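Local coordinates for probable glutamine-binding lipoprotein GlnH (GLNBP) (Mycobacterium tuberculosis, PDB 6H20), which binds amino acids such as asparagine and glutamate, with aspartate probably its favoured ligand, and probably takes part in the signalling that controls glutamate metabolism through protein kinase G, at residues S30-A40 / T244-E255; L159-T170 / P183-C194. All coordinates share one frame; numbering follows the deposited sequence.

Contact 1: S30-A40 / T244-E255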
loop_
_atom_site.group_PDB
_atom_site.type_symbol
_atom_site.label_atom_id
_atom_site.label_comp_id
_atom_site.label_asym_id
_atom_site.label_seq_id
_atom_site.Cartn_x
_atom_site.Cartn_y
_atom_site.Cartn_z
ATOM N N SER A 30 2.229 -14.393 9.783
ATOM C CA SER A 30 1.161 -14.932 8.945
ATOM C C SER A 30 1.232 -16.460 8.916
ATOM O O SER A 30 1.949 -17.056 9.721
ATOM C CB SER A 30 1.247 -14.311 7.542
ATOM O OG SER A 30 0.168 -14.687 6.698
ATOM N N LEU A 31 0.513 -17.102 7.994
ATOM C CA LEU A 31 0.367 -18.558 8.017
ATOM C C LEU A 31 1.378 -19.244 7.105
ATOM O O LEU A 31 1.592 -18.830 5.963
ATOM C CB LEU A 31 -1.045 -18.938 7.573
ATOM C CG LEU A 31 -2.156 -18.493 8.519
ATOM C CD1 LEU A 31 -3.510 -18.854 7.936
ATOM C CD2 LEU A 31 -1.966 -19.123 9.893
ATOM N N ARG A 32 1.952 -20.333 7.595
ATOM C CA ARG A 32 2.966 -21.044 6.839
ATOM C C ARG A 32 2.376 -21.566 5.527
ATOM O O ARG A 32 1.222 -22.000 5.490
ATOM C CB ARG A 32 3.449 -22.214 7.697
ATOM C CG ARG A 32 4.635 -22.949 7.166
ATOM C CD ARG A 32 5.138 -23.924 8.241
ATOM N NE ARG A 32 5.664 -23.209 9.401
ATOM C CZ ARG A 32 6.899 -22.717 9.472
ATOM N NH1 ARG A 32 7.735 -22.869 8.453
ATOM N NH2 ARG A 32 7.299 -22.076 10.560
ATOM N N PRO A 33 3.128 -21.528 4.432
ATOM C CA PRO A 33 2.626 -22.077 3.166
ATOM C C PRO A 33 2.383 -23.578 3.257
ATOM O O PRO A 33 2.878 -24.265 4.151
ATOM C CB PRO A 33 3.758 -21.780 2.181
ATOM C CG PRO A 33 4.545 -20.668 2.840
ATOM C CD PRO A 33 4.463 -20.914 4.293
ATOM N N PHE A 34 1.621 -24.088 2.288
ATOM C CA PHE A 34 1.393 -25.523 2.206
ATOM C C PHE A 34 2.682 -26.246 1.842
ATOM O O PHE A 34 3.513 -25.740 1.083
ATOM C CB PHE A 34 0.365 -25.822 1.122
ATOM C CG PHE A 34 -1.017 -25.330 1.443
ATOM C CD1 PHE A 34 -1.795 -25.976 2.390
ATOM C CD2 PHE A 34 -1.538 -24.230 0.787
ATOM C CE1 PHE A 34 -3.076 -25.533 2.681
ATOM C CE2 PHE A 34 -2.825 -23.777 1.076
ATOM C CZ PHE A 34 -3.586 -24.439 2.024
ATOM N N ALA A 35 2.814 -27.468 2.347
ATOM C CA ALA A 35 4.011 -28.260 2.070
ATOM C C ALA A 35 3.987 -28.889 0.685
ATOM O O ALA A 35 5.051 -29.067 0.081
ATOM C CB ALA A 35 4.158 -29.362 3.116
ATOM N N THR A 36 2.811 -29.261 0.176
ATOM C CA THR A 36 2.716 -29.948 -1.106
ATOM C C THR A 36 2.043 -29.082 -2.164
ATOM O O THR A 36 1.176 -28.246 -1.868
ATOM C CB THR A 36 1.967 -31.277 -0.978
ATOM O OG1 THR A 36 0.554 -31.039 -0.933
ATOM C CG2 THR A 36 2.392 -32.018 0.271
ATOM N N LYS A 37 2.465 -29.283 -3.415
ATOM C CA LYS A 37 1.845 -28.555 -4.517
ATOM C C LYS A 37 0.357 -28.868 -4.609
ATOM O O LYS A 37 -0.458 -27.975 -4.879
ATOM C CB LYS A 37 2.567 -28.890 -5.824
ATOM C CG LYS A 37 2.013 -28.169 -7.057
ATOM C CD LYS A 37 2.810 -28.539 -8.300
ATOM C CE LYS A 37 2.373 -27.721 -9.502
ATOM N NZ LYS A 37 0.911 -27.836 -9.687
ATOM N N ALA A 38 -0.027 -30.122 -4.350
ATOM C CA ALA A 38 -1.432 -30.503 -4.470
ATOM C C ALA A 38 -2.307 -29.764 -3.462
ATOM O O ALA A 38 -3.412 -29.318 -3.803
ATOM C CB ALA A 38 -1.589 -32.019 -4.340
ATOM N N GLU A 39 -1.834 -29.630 -2.217
ATOM C CA GLU A 39 -2.546 -28.842 -1.210
ATOM C C GLU A 39 -2.749 -27.406 -1.685
ATOM O O GLU A 39 -3.841 -26.836 -1.547
ATOM C CB GLU A 39 -1.753 -28.836 0.111
ATOM C CG GLU A 39 -1.838 -30.116 0.958
ATOM C CD GLU A 39 -0.729 -30.227 2.014
ATOM O OE1 GLU A 39 0.321 -29.556 1.900
ATOM O OE2 GLU A 39 -0.882 -31.036 2.965
ATOM N N ALA A 40 -1.695 -26.799 -2.239
ATOM C CA ALA A 40 -1.793 -25.417 -2.699
ATOM C C ALA A 40 -2.784 -25.295 -3.847
ATOM O O ALA A 40 -3.641 -24.399 -3.854
ATOM C CB ALA A 40 -0.408 -24.919 -3.107
ATOM N N THR A 244 -8.120 -18.807 4.935
ATOM C CA THR A 244 -6.765 -19.125 5.380
ATOM C C THR A 244 -5.985 -19.889 4.323
ATOM O O THR A 244 -4.758 -19.746 4.245
ATOM C CB THR A 244 -6.775 -19.893 6.701
ATOM O OG1 THR A 244 -7.561 -21.083 6.560
ATOM C CG2 THR A 244 -7.328 -19.017 7.820
ATOM N N GLY A 245 -6.666 -20.683 3.493
ATOM C CA GLY A 245 -5.969 -21.378 2.420
ATOM C C GLY A 245 -5.309 -20.422 1.446
ATOM O O GLY A 245 -4.186 -20.648 0.997
ATOM N N LEU A 246 -6.003 -19.342 1.099
ATOM C CA LEU A 246 -5.414 -18.360 0.196
ATOM C C LEU A 246 -4.254 -17.623 0.849
ATOM O O LEU A 246 -3.296 -17.261 0.160
ATOM C CB LEU A 246 -6.499 -17.384 -0.260
ATOM C CG LEU A 246 -6.114 -16.379 -1.340
ATOM C CD1 LEU A 246 -5.448 -17.040 -2.519
ATOM C CD2 LEU A 246 -7.365 -15.618 -1.791
ATOM N N VAL A 247 -4.312 -17.395 2.163
ATOM C CA VAL A 247 -3.161 -16.824 2.867
ATOM C C VAL A 247 -1.936 -17.714 2.688
ATOM O O VAL A 247 -0.849 -17.243 2.322
ATOM C CB VAL A 247 -3.483 -16.612 4.357
ATOM C CG1 VAL A 247 -2.239 -16.096 5.094
ATOM C CG2 VAL A 247 -4.663 -15.668 4.523
ATOM N N ARG A 248 -2.089 -19.018 2.970
ATOM C CA ARG A 248 -0.963 -19.932 2.800
ATOM C C ARG A 248 -0.484 -19.957 1.356
ATOM O O ARG A 248 0.723 -19.977 1.104
ATOM C CB ARG A 248 -1.327 -21.340 3.276
ATOM C CG ARG A 248 -1.744 -21.391 4.727
ATOM C CD ARG A 248 -1.961 -22.839 5.153
ATOM N NE ARG A 248 -2.542 -22.942 6.489
ATOM C CZ ARG A 248 -1.834 -22.896 7.615
ATOM N NH1 ARG A 248 -0.515 -22.740 7.569
ATOM N NH2 ARG A 248 -2.449 -22.996 8.791
ATOM N N PHE A 249 -1.415 -19.948 0.394
ATOM C CA PHE A 249 -1.028 -19.965 -1.012
ATOM C C PHE A 249 -0.197 -18.736 -1.364
ATOM O O PHE A 249 0.888 -18.855 -1.954
ATOM C CB PHE A 249 -2.268 -20.048 -1.919
ATOM C CG PHE A 249 -1.930 -20.263 -3.367
ATOM C CD1 PHE A 249 -1.554 -19.187 -4.182
ATOM C CD2 PHE A 249 -1.932 -21.546 -3.903
ATOM C CE1 PHE A 249 -1.211 -19.395 -5.507
ATOM C CE2 PHE A 249 -1.592 -21.760 -5.218
ATOM C CZ PHE A 249 -1.226 -20.687 -6.023
ATOM N N VAL A 250 -0.697 -17.541 -1.026
ATOM C CA VAL A 250 0.040 -16.313 -1.331
ATOM C C VAL A 250 1.388 -16.303 -0.624
ATOM O O VAL A 250 2.397 -15.861 -1.184
ATOM C CB VAL A 250 -0.808 -15.077 -0.973
ATOM C CG1 VAL A 250 0.010 -13.802 -1.124
ATOM C CG2 VAL A 250 -2.052 -15.015 -1.871
ATOM N N ASN A 251 1.444 -16.818 0.601
ATOM C CA ASN A 251 2.737 -16.858 1.273
ATOM C C ASN A 251 3.707 -17.779 0.549
ATOM O O ASN A 251 4.919 -17.525 0.558
ATOM C CB ASN A 251 2.559 -17.231 2.746
ATOM C CG ASN A 251 1.954 -16.090 3.540
ATOM O OD1 ASN A 251 1.987 -14.941 3.084
ATOM N ND2 ASN A 251 1.433 -16.378 4.725
ATOM N N GLY A 252 3.195 -18.837 -0.091
ATOM C CA GLY A 252 4.035 -19.640 -0.962
ATOM C C GLY A 252 4.586 -18.843 -2.134
ATOM O O GLY A 252 5.777 -18.939 -2.457
ATOM N N THR A 253 3.731 -18.042 -2.785
ATOM C CA THR A 253 4.204 -17.169 -3.858
ATOM C C THR A 253 5.285 -16.230 -3.355
ATOM O O THR A 253 6.303 -16.017 -4.030
ATOM C CB THR A 253 3.047 -16.341 -4.435
ATOM O OG1 THR A 253 2.016 -17.219 -4.908
ATOM C CG2 THR A 253 3.545 -15.493 -5.604
ATOM N N LEU A 254 5.077 -15.644 -2.174
ATOM C CA LEU A 254 6.074 -14.707 -1.671
ATOM C C LEU A 254 7.394 -15.409 -1.362
ATOM O O LEU A 254 8.462 -14.863 -1.648
ATOM C CB LEU A 254 5.532 -13.938 -0.467
ATOM C CG LEU A 254 4.327 -13.061 -0.825
ATOM C CD1 LEU A 254 3.793 -12.301 0.390
ATOM C CD2 LEU A 254 4.646 -12.086 -1.981
ATOM N N GLU A 255 7.352 -16.619 -0.791
ATOM C CA GLU A 255 8.589 -17.387 -0.629
ATOM C C GLU A 255 9.271 -17.613 -1.970
ATOM O O GLU A 255 10.496 -17.456 -2.093
ATOM C CB GLU A 255 8.310 -18.742 0.028
ATOM C CG GLU A 255 7.962 -18.686 1.516
ATOM C CD GLU A 255 9.182 -18.518 2.407
ATOM O OE1 GLU A 255 10.332 -18.620 1.907
ATOM O OE2 GLU A 255 8.988 -18.297 3.619
#
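Asn251 and Arg248 hold the extended segment Ser30-Phe34 against helix 244-259 by three hydrogen bonds. Asn251 ND2 gives two, to Ser30 OG at 2.9 Å and Leu31 O at 2.8 Å. Both acceptors lie in the amide plane, which fixes its rotation. Its OD1 accepts from Thr136 N, and Ser30 OG is also hydrogen-bonded to Phe134 O. Arg248 NH1 reaches Arg32 O at 2.8 Å, in the carbonyl plane on a lone pair. CG lies anti to the carbonyl carbon (chi1 -59°) and the extended chain carries the guanidinium there. NH1 also forms a salt bridge with Asp287.

Van der Waals and CH-pi contacts lie beside these. Leu31 CB lies over one face of the Arg248 guanidinium, and CD1 meets Thr244 CB at 3.6 Å. Phe34 sets a ring face against Arg248 CB, 4.0 Å from the ring centroid. Pro33 CG rests on Gly252 N at 3.7 Å. Ala40 CB touches Phe249 CD2 at 3.8 Å.

The contact fastens the N-terminal region to the helix, away from the ligand pocket. Helix 244-259 lies between residues 30-34 and strand 232-240, where Val247 and Val250 meet Ile239. Helix 77-90 flanks Phe249 and Thr253, and strand 284-285 pairs with Ser30.

Contact 2: L159-T170 / P183-C194. With ASN (asparagine), chain B.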
loop_
_atom_site.group_PDB
_atom_site.type_symbol
_atom_site.label_atom_id
_atom_site.label_comp_id
_atom_site.label_asym_id
_atom_site.label_seq_id
_atom_site.Cartn_x
_atom_site.Cartn_y
_atom_site.Cartn_z
ATOM N N LEU A 159 4.914 20.603 10.440
ATOM C CA LEU A 159 3.586 20.379 9.897
ATOM C C LEU A 159 2.492 21.058 10.708
ATOM O O LEU A 159 1.404 21.293 10.170
ATOM C CB LEU A 159 3.310 18.875 9.821
ATOM C CG LEU A 159 4.289 18.120 8.911
ATOM C CD1 LEU A 159 3.873 16.650 8.816
ATOM C CD2 LEU A 159 4.359 18.769 7.528
ATOM N N SER A 160 2.755 21.368 11.979
ATOM C CA SER A 160 1.751 22.002 12.827
ATOM C C SER A 160 1.276 23.309 12.203
ATOM O O SER A 160 2.082 24.156 11.806
ATOM C CB SER A 160 2.342 22.275 14.210
ATOM O OG SER A 160 2.659 21.069 14.891
ATOM N N GLY A 161 -0.042 23.457 12.102
ATOM C CA GLY A 161 -0.633 24.638 11.510
ATOM C C GLY A 161 -0.542 24.735 10.003
ATOM O O GLY A 161 -1.094 25.682 9.434
ATOM N N LYS A 162 0.129 23.800 9.335
ATOM C CA LYS A 162 0.242 23.806 7.883
ATOM C C LYS A 162 -0.757 22.825 7.273
ATOM O O LYS A 162 -1.280 21.933 7.948
ATOM C CB LYS A 162 1.671 23.448 7.452
ATOM C CG LYS A 162 2.735 24.375 8.048
ATOM C CD LYS A 162 2.934 25.622 7.213
ATOM C CE LYS A 162 4.179 26.396 7.659
ATOM N NZ LYS A 162 5.276 25.483 8.114
ATOM N N ARG A 163 -1.027 23.007 5.982
ATOM C CA ARG A 163 -2.020 22.196 5.278
ATOM C C ARG A 163 -1.346 20.915 4.791
ATOM O O ARG A 163 -0.488 20.954 3.910
ATOM C CB ARG A 163 -2.628 22.978 4.113
ATOM C CG ARG A 163 -3.447 24.191 4.541
ATOM C CD ARG A 163 -3.680 25.129 3.368
ATOM N NE ARG A 163 -2.424 25.533 2.751
ATOM C CZ ARG A 163 -2.327 26.130 1.566
ATOM N NH1 ARG A 163 -3.424 26.393 0.863
ATOM N NH2 ARG A 163 -1.134 26.462 1.085
ATOM N N VAL A 164 -1.744 19.779 5.356
ATOM C CA VAL A 164 -1.137 18.487 5.054
ATOM C C VAL A 164 -2.201 17.585 4.452
ATOM O O VAL A 164 -3.270 17.399 5.049
ATOM C CB VAL A 164 -0.550 17.855 6.326
ATOM C CG1 VAL A 164 0.035 16.491 6.027
ATOM C CG2 VAL A 164 0.498 18.776 6.935
ATOM N N CYS A 165 -1.898 17.009 3.292
ATOM C CA CYS A 165 -2.831 16.155 2.565
ATOM C C CYS A 165 -2.602 14.684 2.883
ATOM O O CYS A 165 -1.458 14.205 2.899
ATOM C CB CYS A 165 -2.661 16.383 1.064
ATOM S SG CYS A 165 -3.912 15.564 0.028
ATOM N N VAL A 166 -3.713 13.961 3.090
ATOM C CA VAL A 166 -3.710 12.511 3.275
ATOM C C VAL A 166 -4.921 11.931 2.564
ATOM O O VAL A 166 -5.972 12.569 2.471
ATOM C CB VAL A 166 -3.733 12.075 4.759
ATOM C CG1 VAL A 166 -2.397 12.379 5.424
ATOM C CG2 VAL A 166 -4.892 12.735 5.473
ATOM N N ALA A 167 -4.788 10.701 2.088
ATOM C CA ALA A 167 -5.949 10.013 1.539
ATOM C C ALA A 167 -6.792 9.430 2.665
ATOM O O ALA A 167 -6.265 8.956 3.677
ATOM C CB ALA A 167 -5.520 8.900 0.585
ATOM N N ARG A 168 -8.108 9.469 2.487
ATOM C CA ARG A 168 -8.995 8.904 3.487
ATOM C C ARG A 168 -8.802 7.390 3.551
ATOM O O ARG A 168 -8.461 6.741 2.556
ATOM C CB ARG A 168 -10.447 9.277 3.165
ATOM C CG ARG A 168 -10.754 10.735 3.503
ATOM C CD ARG A 168 -12.230 11.090 3.352
ATOM N NE ARG A 168 -12.671 11.105 1.959
ATOM C CZ ARG A 168 -12.452 12.100 1.103
ATOM N NH1 ARG A 168 -11.768 13.177 1.477
ATOM N NH2 ARG A 168 -12.916 12.014 -0.144
ATOM N N GLY A 169 -8.960 6.837 4.749
ATOM C CA GLY A 169 -8.894 5.392 4.889
ATOM C C GLY A 169 -7.495 4.847 5.034
ATOM O O GLY A 169 -7.282 3.642 4.837
ATOM N N THR A 170 -6.526 5.687 5.379
ATOM C CA THR A 170 -5.138 5.250 5.403
ATOM C C THR A 170 -4.557 5.331 6.805
ATOM O O THR A 170 -5.020 6.093 7.662
ATOM C CB THR A 170 -4.271 6.105 4.468
ATOM O OG1 THR A 170 -4.288 7.476 4.906
ATOM C CG2 THR A 170 -4.756 5.998 3.024
ATOM N N PRO A 183 -1.712 19.781 12.297
ATOM C CA PRO A 183 -1.799 20.437 10.995
ATOM C C PRO A 183 -3.254 20.735 10.682
ATOM O O PRO A 183 -4.179 20.243 11.337
ATOM C CB PRO A 183 -1.268 19.373 10.025
ATOM C CG PRO A 183 -0.790 18.236 10.868
ATOM C CD PRO A 183 -1.485 18.336 12.170
ATOM N N VAL A 184 -3.451 21.555 9.658
ATOM C CA VAL A 184 -4.733 21.592 8.962
ATOM C C VAL A 184 -4.767 20.366 8.061
ATOM O O VAL A 184 -3.939 20.231 7.154
ATOM C CB VAL A 184 -4.864 22.879 8.137
ATOM C CG1 VAL A 184 -6.102 22.811 7.258
ATOM C CG2 VAL A 184 -4.893 24.095 9.051
ATOM N N ILE A 185 -5.693 19.450 8.313
ATOM C CA ILE A 185 -5.687 18.171 7.612
ATOM C C ILE A 185 -6.656 18.237 6.444
ATOM O O ILE A 185 -7.854 18.486 6.635
ATOM C CB ILE A 185 -6.007 17.000 8.547
ATOM C CG1 ILE A 185 -5.020 16.979 9.731
ATOM C CG2 ILE A 185 -5.945 15.682 7.764
ATOM C CD1 ILE A 185 -5.306 15.872 10.760
ATOM N N VAL A 186 -6.130 18.030 5.242
ATOM C CA VAL A 186 -6.900 18.018 4.006
ATOM C C VAL A 186 -6.914 16.581 3.511
ATOM O O VAL A 186 -5.852 15.988 3.281
ATOM C CB VAL A 186 -6.271 18.951 2.959
ATOM C CG1 VAL A 186 -7.062 18.901 1.651
ATOM C CG2 VAL A 186 -6.180 20.374 3.499
ATOM N N SER A 187 -8.100 15.997 3.374
ATOM C CA SER A 187 -8.185 14.607 2.953
ATOM C C SER A 187 -8.752 14.502 1.541
ATOM O O SER A 187 -9.523 15.360 1.098
ATOM C CB SER A 187 -8.964 13.743 3.953
ATOM O OG SER A 187 -10.366 13.986 3.918
ATOM N N VAL A 188 -8.338 13.451 0.835
ATOM C CA VAL A 188 -8.697 13.214 -0.563
ATOM C C VAL A 188 -8.981 11.729 -0.762
ATOM O O VAL A 188 -8.786 10.909 0.135
ATOM C CB VAL A 188 -7.592 13.678 -1.532
ATOM C CG1 VAL A 188 -7.402 15.200 -1.447
ATOM C CG2 VAL A 188 -6.301 12.924 -1.242
ATOM N N VAL A 189 -9.424 11.377 -1.971
ATOM C CA VAL A 189 -9.695 9.973 -2.283
ATOM C C VAL A 189 -8.402 9.188 -2.458
ATOM O O VAL A 189 -8.254 8.082 -1.922
ATOM C CB VAL A 189 -10.592 9.853 -3.527
ATOM C CG1 VAL A 189 -10.767 8.378 -3.899
ATOM C CG2 VAL A 189 -11.930 10.498 -3.272
ATOM N N ASN A 190 -7.456 9.717 -3.237
ATOM C CA ASN A 190 -6.249 8.961 -3.525
ATOM C C ASN A 190 -5.033 9.882 -3.547
ATOM O O ASN A 190 -5.152 11.111 -3.567
ATOM C CB ASN A 190 -6.385 8.092 -4.785
ATOM C CG ASN A 190 -6.569 8.905 -6.036
ATOM O OD1 ASN A 190 -5.763 9.779 -6.346
ATOM N ND2 ASN A 190 -7.645 8.628 -6.767
ATOM N N TRP A 191 -3.849 9.262 -3.528
ATOM C CA TRP A 191 -2.618 10.031 -3.375
ATOM C C TRP A 191 -2.326 10.916 -4.579
ATOM O O TRP A 191 -1.703 11.971 -4.422
ATOM C CB TRP A 191 -1.450 9.101 -3.057
ATOM C CG TRP A 191 -1.636 8.498 -1.712
ATOM C CD1 TRP A 191 -1.941 7.195 -1.435
ATOM C CD2 TRP A 191 -1.590 9.181 -0.453
ATOM N NE1 TRP A 191 -2.064 7.028 -0.081
ATOM C CE2 TRP A 191 -1.854 8.221 0.549
ATOM C CE3 TRP A 191 -1.335 10.503 -0.069
ATOM C CZ2 TRP A 191 -1.898 8.546 1.897
ATOM C CZ3 TRP A 191 -1.371 10.833 1.275
ATOM C CH2 TRP A 191 -1.651 9.848 2.253
ATOM N N ALA A 192 -2.778 10.521 -5.773
ATOM C CA ALA A 192 -2.593 11.390 -6.931
ATOM C C ALA A 192 -3.302 12.721 -6.725
ATOM O O ALA A 192 -2.845 13.756 -7.234
ATOM C CB ALA A 192 -3.098 10.689 -8.189
ATOM N N ASP A 193 -4.415 12.713 -5.975
ATOM C CA ASP A 193 -5.147 13.946 -5.698
ATOM C C ASP A 193 -4.331 14.881 -4.815
ATOM O O ASP A 193 -4.418 16.106 -4.957
ATOM C CB ASP A 193 -6.486 13.621 -5.039
ATOM C CG ASP A 193 -7.360 12.740 -5.900
ATOM O OD1 ASP A 193 -7.268 12.826 -7.144
ATOM O OD2 ASP A 193 -8.157 11.959 -5.337
ATOM N N CYS A 194 -3.545 14.320 -3.884
ATOM C CA CYS A 194 -2.668 15.151 -3.063
ATOM C C CYS A 194 -1.621 15.828 -3.923
ATOM O O CYS A 194 -1.268 16.991 -3.689
ATOM C CB CYS A 194 -1.969 14.312 -1.990
ATOM S SG CYS A 194 -2.992 13.821 -0.607
HETATM N N ASN B . 0.150 2.041 3.352
HETATM C CA ASN B . -0.791 3.019 3.897
HETATM C C ASN B . -2.067 2.311 4.315
HETATM O O ASN B . -3.088 2.968 4.589
HETATM C CB ASN B . -1.089 4.117 2.875
HETATM C CG ASN B . -1.864 3.613 1.684
HETATM O OD1 ASN B . -1.940 2.417 1.417
HETATM N ND2 ASN B . -2.481 4.531 0.976
HETATM O OXT ASN B . -2.065 1.063 4.373
HETATM O O HOH W 1 -9.563 6.712 0.107
#
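Cys165 and Cys194 join strand 163-167, one of a parallel pair, to helix 191-199 by a disulfide. Strands 163-167 and 184-188 belong to a beta-alpha-beta unit, with helix 171-176 between them. The ladder starts with Val184 N donating to Lys162 O and ends with Arg168 N donating to Val188 O. It includes Val186 N to Val164 O at 2.9 Å.

The Trp191 indole lies against the end of the first strand. Ala167 CB sits over one face of its six-membered ring, 4.0 Å from the centroid and 21° off the normal. Val166 lies side by side with the indole, its CB 3.9 Å from Trp191 CH2. Cys165 O meets the ring edge in plane. At the NE1 side of the rim lies the amide of the bound asparagine, its ND2 2.7 Å from Trp191 NE1. As modelled both are donors, so this is not taken as a hydrogen bond. Thr170 CG2 comes within 3.4 Å of the ligand ND2. Thr170 OG1 donates to Ala167 O and, as N-cap of helix 171-176, accepts from Leu173 N. Arg106, Arg128 and Asp209 are among the residues that complete the ligand site.

Val166 and Ile185 cross at a slant, their CG2 methyls 3.9 Å apart. Val164 CG2 packs on Pro183 CB at 3.6 Å. The Cys165 face carries Val186 and Val188.

Beyond the strand, Arg168 turns back along its neighbour. Its bend at chi3, -70°, lays one guanidinium face over the Val188-Val189 peptide. NH2 bonds to Gly6 O, and NH1 donates a hydrogen bond, in the guanidinium plane, to Ser187 OG at 2.9 Å.

In the fold
From the N terminus, the chain passes strand 8-9, which pairs with strand 184-188, and then enters contact 1 at residues 30-40. A long run of 203 residues, with both helices and strands, follows before helix 244-259 closes that loop. Contact 2 is nested inside it. Segments 159-170 and 183-194 close a short loop of 12 residues that holds helix 171-176. The two contacts do not touch. They lie on opposite sides of the chain's centre, with centres 37 Å apart and nearest atoms about 19 Å apart. Contact 1 ties the region before strand 53-57 to a late helix. Contact 2 joins two parallel strands and the start of helix 191-199 beside the asparagine pocket.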